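Local coordinates for protein glycoside hydrolase family 31 (PDB 5I0F) that probably degrades cycloalternan by hydrolysing its alpha-glucosidic linkages through a covalent glycosyl-enzyme intermediate, at residues 692-696 with 697-701; 635-638 with 639-643; 659-662 with 663-666. All blocks are in the same frame, centred on the assembly; numbering follows the deposited sequence.

Interaction 1: residues 692-696 with 697-701; sequences TYLPE and GQWED
In the turn that joins strand 689-694 to strand 698-701 of the C-terminal beta domain, W699 folds back against L694 and P695. The indole is the centre of this local contact. Its NE1 donates a hydrogen bond to the carbonyl O of P695 at 2.9 Å, with an N-H...O angle of 150°; the acceptor lies at the nitrogen edge, close to the ring plane, so the bond ties the buried indole N-H to the backbone of the turn. L694 meets one face of the same ring. With CG beside its backbone N (chi1 -60°), its branched end is laid over the pyrrole part, L694 CD2 standing 4.2 Å from the centroid of the five-membered ring of W699 in a CH-pi contact, while L694 CB comes to 3.9 Å from CD1 of W699. The P695 side chain crosses that of W699 at about a right angle and touches its benzene part, P695 CD lying 3.9 Å from W699 CZ2. G697, with a positive phi, carries the chain round the apex; the side chain of E696 extends to the exposed side. L678 of strand 677-679 packs against L694, P695 and W699, and Y726 of strand 725-728 against L694 and W699, while backbone hydrogen bonds join L694 to H712 and W699 to S708.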
# COMPACT_ATOMS: atom_id res chain seq x y z
N THR A 692 -25.04 18.60 2.24
CA THR A 692 -24.18 18.22 3.34
C THR A 692 -25.01 18.03 4.62
O THR A 692 -25.89 18.85 4.90
CB THR A 692 -23.13 19.34 3.52
OG1 THR A 692 -22.37 19.45 2.31
CG2 THR A 692 -22.18 19.08 4.66
N TYR A 693 -24.76 16.95 5.36
CA TYR A 693 -25.32 16.83 6.71
C TYR A 693 -24.46 17.60 7.70
O TYR A 693 -23.25 17.35 7.81
CB TYR A 693 -25.50 15.36 7.17
CG TYR A 693 -26.06 15.31 8.59
CD1 TYR A 693 -27.39 15.67 8.85
CD2 TYR A 693 -25.24 14.98 9.68
CE1 TYR A 693 -27.89 15.68 10.15
CE2 TYR A 693 -25.74 14.96 10.97
CZ TYR A 693 -27.06 15.32 11.20
OH TYR A 693 -27.53 15.33 12.48
N LEU A 694 -25.09 18.54 8.42
CA LEU A 694 -24.42 19.27 9.50
C LEU A 694 -24.83 18.68 10.82
O LEU A 694 -26.03 18.55 11.10
CB LEU A 694 -24.81 20.76 9.50
CG LEU A 694 -24.48 21.55 8.25
CD1 LEU A 694 -25.03 22.96 8.40
CD2 LEU A 694 -22.97 21.57 8.00
N PRO A 695 -23.86 18.30 11.66
CA PRO A 695 -24.20 17.88 13.02
C PRO A 695 -24.53 19.08 13.93
O PRO A 695 -24.38 20.22 13.50
CB PRO A 695 -22.95 17.13 13.49
CG PRO A 695 -21.85 17.56 12.61
CD PRO A 695 -22.42 18.20 11.38
N GLU A 696 -24.97 18.82 15.16
CA GLU A 696 -25.46 19.87 16.07
C GLU A 696 -24.40 20.96 16.29
O GLU A 696 -23.20 20.68 16.28
CB GLU A 696 -25.86 19.28 17.43
CG GLU A 696 -27.05 18.32 17.41
CD GLU A 696 -28.41 19.01 17.29
OE1 GLU A 696 -28.69 19.99 18.03
OE2 GLU A 696 -29.21 18.54 16.45
N GLY A 697 -24.88 22.18 16.47
CA GLY A 697 -24.04 23.37 16.61
C GLY A 697 -24.30 24.31 15.45
O GLY A 697 -25.04 23.97 14.53
N GLN A 698 -23.68 25.49 15.49
CA GLN A 698 -23.79 26.45 14.39
C GLN A 698 -22.57 26.36 13.46
O GLN A 698 -21.45 26.13 13.89
CB GLN A 698 -23.95 27.89 14.91
CG GLN A 698 -25.40 28.30 15.13
CD GLN A 698 -26.15 27.30 15.97
OE1 GLN A 698 -25.62 26.84 17.00
NE2 GLN A 698 -27.37 26.93 15.55
N TRP A 699 -22.84 26.57 12.17
CA TRP A 699 -21.85 26.38 11.11
C TRP A 699 -21.87 27.58 10.18
O TRP A 699 -22.94 28.11 9.87
CB TRP A 699 -22.15 25.09 10.35
CG TRP A 699 -21.99 23.87 11.19
CD1 TRP A 699 -22.95 23.25 11.93
CD2 TRP A 699 -20.79 23.11 11.37
NE1 TRP A 699 -22.41 22.15 12.58
CE2 TRP A 699 -21.09 22.05 12.26
CE3 TRP A 699 -19.48 23.23 10.89
CZ2 TRP A 699 -20.14 21.10 12.65
CZ3 TRP A 699 -18.53 22.30 11.29
CH2 TRP A 699 -18.87 21.24 12.16
N GLU A 700 -20.68 28.02 9.76
CA GLU A 700 -20.49 29.16 8.87
C GLU A 700 -19.99 28.65 7.51
O GLU A 700 -19.05 27.86 7.47
CB GLU A 700 -19.47 30.13 9.51
CG GLU A 700 -19.10 31.35 8.66
CD GLU A 700 -18.31 32.46 9.40
OE1 GLU A 700 -18.10 32.37 10.64
OE2 GLU A 700 -17.90 33.44 8.72
N ASP A 701 -20.61 29.10 6.42
CA ASP A 701 -20.13 28.81 5.06
C ASP A 701 -18.76 29.44 4.88
O ASP A 701 -18.57 30.62 5.16
CB ASP A 701 -21.09 29.34 3.99
CG ASP A 701 -20.76 28.80 2.60
OD1 ASP A 701 -19.93 29.40 1.89
OD2 ASP A 701 -21.36 27.78 2.20

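Interaction 2: residues 635-638 with 639-643; sequences YLVA and QTRQC
Y635 turns its ring along the helix toward Q639 because its CG lies anti to the backbone N (chi1 -177°); Q639 CG, anti to its own carbonyl carbon (chi1 -69°), comes over that ring, and the bend at chi2 lays the amide beyond it. The methylene sits over one face, Q639 CG being 3.5 Å from the centroid of the Y635 ring, a close CH-pi contact. The amide of Q639 lies nearly parallel to the ring, the two planes 22° apart. The polar ends of this pair reach outside the helical turn: Y635 OH is hydrogen-bonded to L673 O and E676 N, and Q639 OE1 to D675 N, all in or beside the hairpin of strands 671-673 and 677-679. These are i to i+4 contacts and hydrogen bonds within the long helix 617-646, which leads from the TIM barrel to the C-terminal domain. Its backbone bonds include R641 N to V637 O, 3.1 Å. At L636 the carbonyl O accepts twice, from T640 N at 3.0 Å and from T640 OG1 at 2.8 Å, the two donors approaching from opposite faces of the carbonyl plane; the second bond holds the hydroxyl against the helix, while the buried T640 side chain touches F295, Y557 and L650. On the more exposed flank, R641 bends at chi3 and lays its guanidinium over V637, whose CG1 meets one face near the rim, 3.3 Å from R641 NH1.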
# COMPACT_ATOMS: atom_id res chain seq x y z
N TYR A 635 -3.58 26.93 9.70
CA TYR A 635 -4.57 25.99 10.22
C TYR A 635 -4.06 24.53 10.18
O TYR A 635 -4.21 23.80 11.16
CB TYR A 635 -5.88 26.11 9.42
CG TYR A 635 -6.99 25.21 9.94
CD1 TYR A 635 -7.70 25.53 11.11
CD2 TYR A 635 -7.33 24.04 9.26
CE1 TYR A 635 -8.71 24.70 11.59
CE2 TYR A 635 -8.34 23.21 9.73
CZ TYR A 635 -9.02 23.54 10.89
OH TYR A 635 -10.00 22.68 11.33
N LEU A 636 -3.50 24.13 9.05
CA LEU A 636 -2.96 22.78 8.91
C LEU A 636 -1.83 22.53 9.92
O LEU A 636 -1.79 21.47 10.56
CB LEU A 636 -2.44 22.54 7.49
CG LEU A 636 -3.48 22.46 6.37
CD1 LEU A 636 -2.84 22.57 5.00
CD2 LEU A 636 -4.26 21.16 6.47
N VAL A 637 -0.94 23.50 10.06
CA VAL A 637 0.16 23.39 11.02
C VAL A 637 -0.37 23.26 12.47
O VAL A 637 0.07 22.37 13.21
CB VAL A 637 1.15 24.58 10.90
CG1 VAL A 637 2.12 24.64 12.07
CG2 VAL A 637 1.94 24.50 9.61
N ALA A 638 -1.29 24.14 12.86
CA ALA A 638 -1.80 24.12 14.24
C ALA A 638 -2.64 22.85 14.53
O ALA A 638 -2.48 22.24 15.60
CB ALA A 638 -2.61 25.37 14.55
N GLN A 639 -3.50 22.46 13.59
CA GLN A 639 -4.37 21.30 13.81
C GLN A 639 -3.56 20.00 13.85
O GLN A 639 -3.86 19.11 14.66
CB GLN A 639 -5.45 21.21 12.74
CG GLN A 639 -6.48 22.33 12.84
CD GLN A 639 -7.28 22.25 14.13
OE1 GLN A 639 -7.73 21.17 14.53
NE2 GLN A 639 -7.45 23.38 14.79
N THR A 640 -2.53 19.91 13.01
CA THR A 640 -1.58 18.79 13.06
C THR A 640 -0.87 18.69 14.42
O THR A 640 -0.78 17.61 15.00
CB THR A 640 -0.55 18.89 11.94
OG1 THR A 640 -1.21 18.76 10.68
CG2 THR A 640 0.52 17.80 12.08
N ARG A 641 -0.34 19.80 14.91
CA ARG A 641 0.23 19.83 16.27
C ARG A 641 -0.79 19.32 17.30
O ARG A 641 -0.45 18.51 18.17
CB ARG A 641 0.72 21.24 16.65
CG ARG A 641 2.00 21.65 15.94
CD ARG A 641 2.59 22.94 16.51
NE ARG A 641 1.78 24.16 16.26
CZ ARG A 641 2.17 25.26 15.59
NH1 ARG A 641 3.40 25.36 15.06
NH2 ARG A 641 1.31 26.29 15.45
N GLN A 642 -2.02 19.82 17.23
CA GLN A 642 -3.08 19.33 18.11
C GLN A 642 -3.32 17.83 17.95
O GLN A 642 -3.45 17.13 18.95
CB GLN A 642 -4.39 20.11 17.93
CG GLN A 642 -4.42 21.42 18.68
CD GLN A 642 -4.47 21.22 20.19
OE1 GLN A 642 -5.34 20.49 20.69
NE2 GLN A 642 -3.54 21.85 20.91
N CYS A 643 -3.36 17.34 16.71
CA CYS A 643 -3.52 15.90 16.45
C CYS A 643 -2.44 15.02 17.10
O CYS A 643 -2.73 13.91 17.51
CB CYS A 643 -3.52 15.60 14.94
SG CYS A 643 -4.97 16.22 14.05

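Interaction 3: residues 659-662 with 663-666; sequences ADDP and EIWA
D661 leads into the short 3-10 segment that begins with P662 and E663. OD1 of D661 accepts a hydrogen bond from E663 N, two residues on, at 3.1 Å, the N-H...O angle being 146°; this is an Asx turn at the entrance to the 3-10 segment. The amide approaches from above the carboxylate plane, 36° out of it. With its CG anti to the backbone N (chi1 -174°), D661 lies alongside E663, both side chains pointing the same way, and OD1 also touches E663 CB. The other oxygen, OD2, is hydrogen-bonded to Y693 OH, so the two oxygens of one carboxylate serve two different elements. E663 is bent at chi2, and its OE2 is hydrogen-bonded to H667 NE2. The carbonyl O of P662 is met weakly by W665 N at 3.5 Å and lies near the ring plane at the edge of W665, 3.5 Å from CD1. I664 N likewise makes a weak bond to D661 O, beside which I664 CG1 packs at 3.2 Å. The turn follows helix 655-658 and precedes strand 671-673; I664 packs on M654 ahead of that helix, while W665 stacks on H174 of strand 174-179 and P662 touches E221 after strand 212-219, both belonging to the five-stranded mixed sheet region.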
# COMPACT_ATOMS: atom_id res chain seq x y z
N ALA A 659 -20.01 10.98 17.24
CA ALA A 659 -20.50 9.58 17.28
C ALA A 659 -21.86 9.37 17.94
O ALA A 659 -22.48 8.32 17.75
CB ALA A 659 -19.48 8.66 17.95
N ASP A 660 -22.35 10.32 18.73
CA ASP A 660 -23.70 10.17 19.30
C ASP A 660 -24.83 10.57 18.31
O ASP A 660 -26.00 10.54 18.67
CB ASP A 660 -23.81 10.90 20.65
CG ASP A 660 -23.62 12.38 20.53
OD1 ASP A 660 -23.38 12.89 19.41
OD2 ASP A 660 -23.71 13.06 21.57
N ASP A 661 -24.49 10.94 17.08
CA ASP A 661 -25.46 11.30 16.07
C ASP A 661 -25.51 10.20 15.00
O ASP A 661 -24.60 10.10 14.21
CB ASP A 661 -25.05 12.61 15.44
CG ASP A 661 -26.07 13.15 14.47
OD1 ASP A 661 -26.94 12.42 13.97
OD2 ASP A 661 -25.97 14.35 14.19
N PRO A 662 -26.58 9.39 14.97
CA PRO A 662 -26.61 8.27 14.03
C PRO A 662 -26.64 8.64 12.54
O PRO A 662 -26.27 7.83 11.71
CB PRO A 662 -27.88 7.49 14.42
CG PRO A 662 -28.55 8.24 15.50
CD PRO A 662 -27.84 9.54 15.72
N GLU A 663 -27.08 9.86 12.21
CA GLU A 663 -27.15 10.31 10.81
C GLU A 663 -25.78 10.44 10.11
O GLU A 663 -25.73 10.41 8.89
CB GLU A 663 -27.95 11.62 10.72
CG GLU A 663 -28.05 12.30 9.34
CD GLU A 663 -28.87 11.54 8.29
OE1 GLU A 663 -29.59 10.58 8.67
OE2 GLU A 663 -28.84 11.94 7.08
N ILE A 664 -24.68 10.56 10.86
CA ILE A 664 -23.36 10.66 10.24
C ILE A 664 -23.03 9.47 9.31
O ILE A 664 -22.33 9.64 8.32
CB ILE A 664 -22.23 10.85 11.29
CG1 ILE A 664 -22.09 9.62 12.21
CG2 ILE A 664 -22.42 12.13 12.08
CD1 ILE A 664 -20.94 9.70 13.19
N TRP A 665 -23.58 8.29 9.59
CA TRP A 665 -23.19 7.08 8.81
C TRP A 665 -23.80 7.09 7.41
O TRP A 665 -23.29 6.43 6.52
CB TRP A 665 -23.54 5.80 9.61
CG TRP A 665 -22.79 5.79 10.90
CD1 TRP A 665 -23.27 6.14 12.14
CD2 TRP A 665 -21.39 5.49 11.08
NE1 TRP A 665 -22.27 6.04 13.08
CE2 TRP A 665 -21.11 5.64 12.46
CE3 TRP A 665 -20.36 5.10 10.23
CZ2 TRP A 665 -19.84 5.42 13.01
CZ3 TRP A 665 -19.09 4.85 10.77
CH2 TRP A 665 -18.84 5.02 12.16
N ALA A 666 -24.85 7.89 7.21
CA ALA A 666 -25.44 8.07 5.89
C ALA A 666 -24.60 9.00 4.99
O ALA A 666 -24.90 9.14 3.80
CB ALA A 666 -26.88 8.58 6.02

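Interactions 1 and 3 belong to the C-terminal beta domain and touch through Y693, on the strand entering the turn of interaction 1, whose ring packs on E663. Interaction 2 stands apart on the helix leading into that domain, its nearest atoms about 9 Å from interaction 1 and about 16 Å from interaction 3. Y635 and Q639 bond to the turn of the hairpin 671-673/677-679, whose second strand carries L678, a neighbour of interaction 1. Interaction 1 is buried and mainly apolar, with a single side-chain hydrogen bond; interactions 2 and 3 are partly buried, one a regular helix turn, the other an Asx turn with weak backbone bonds.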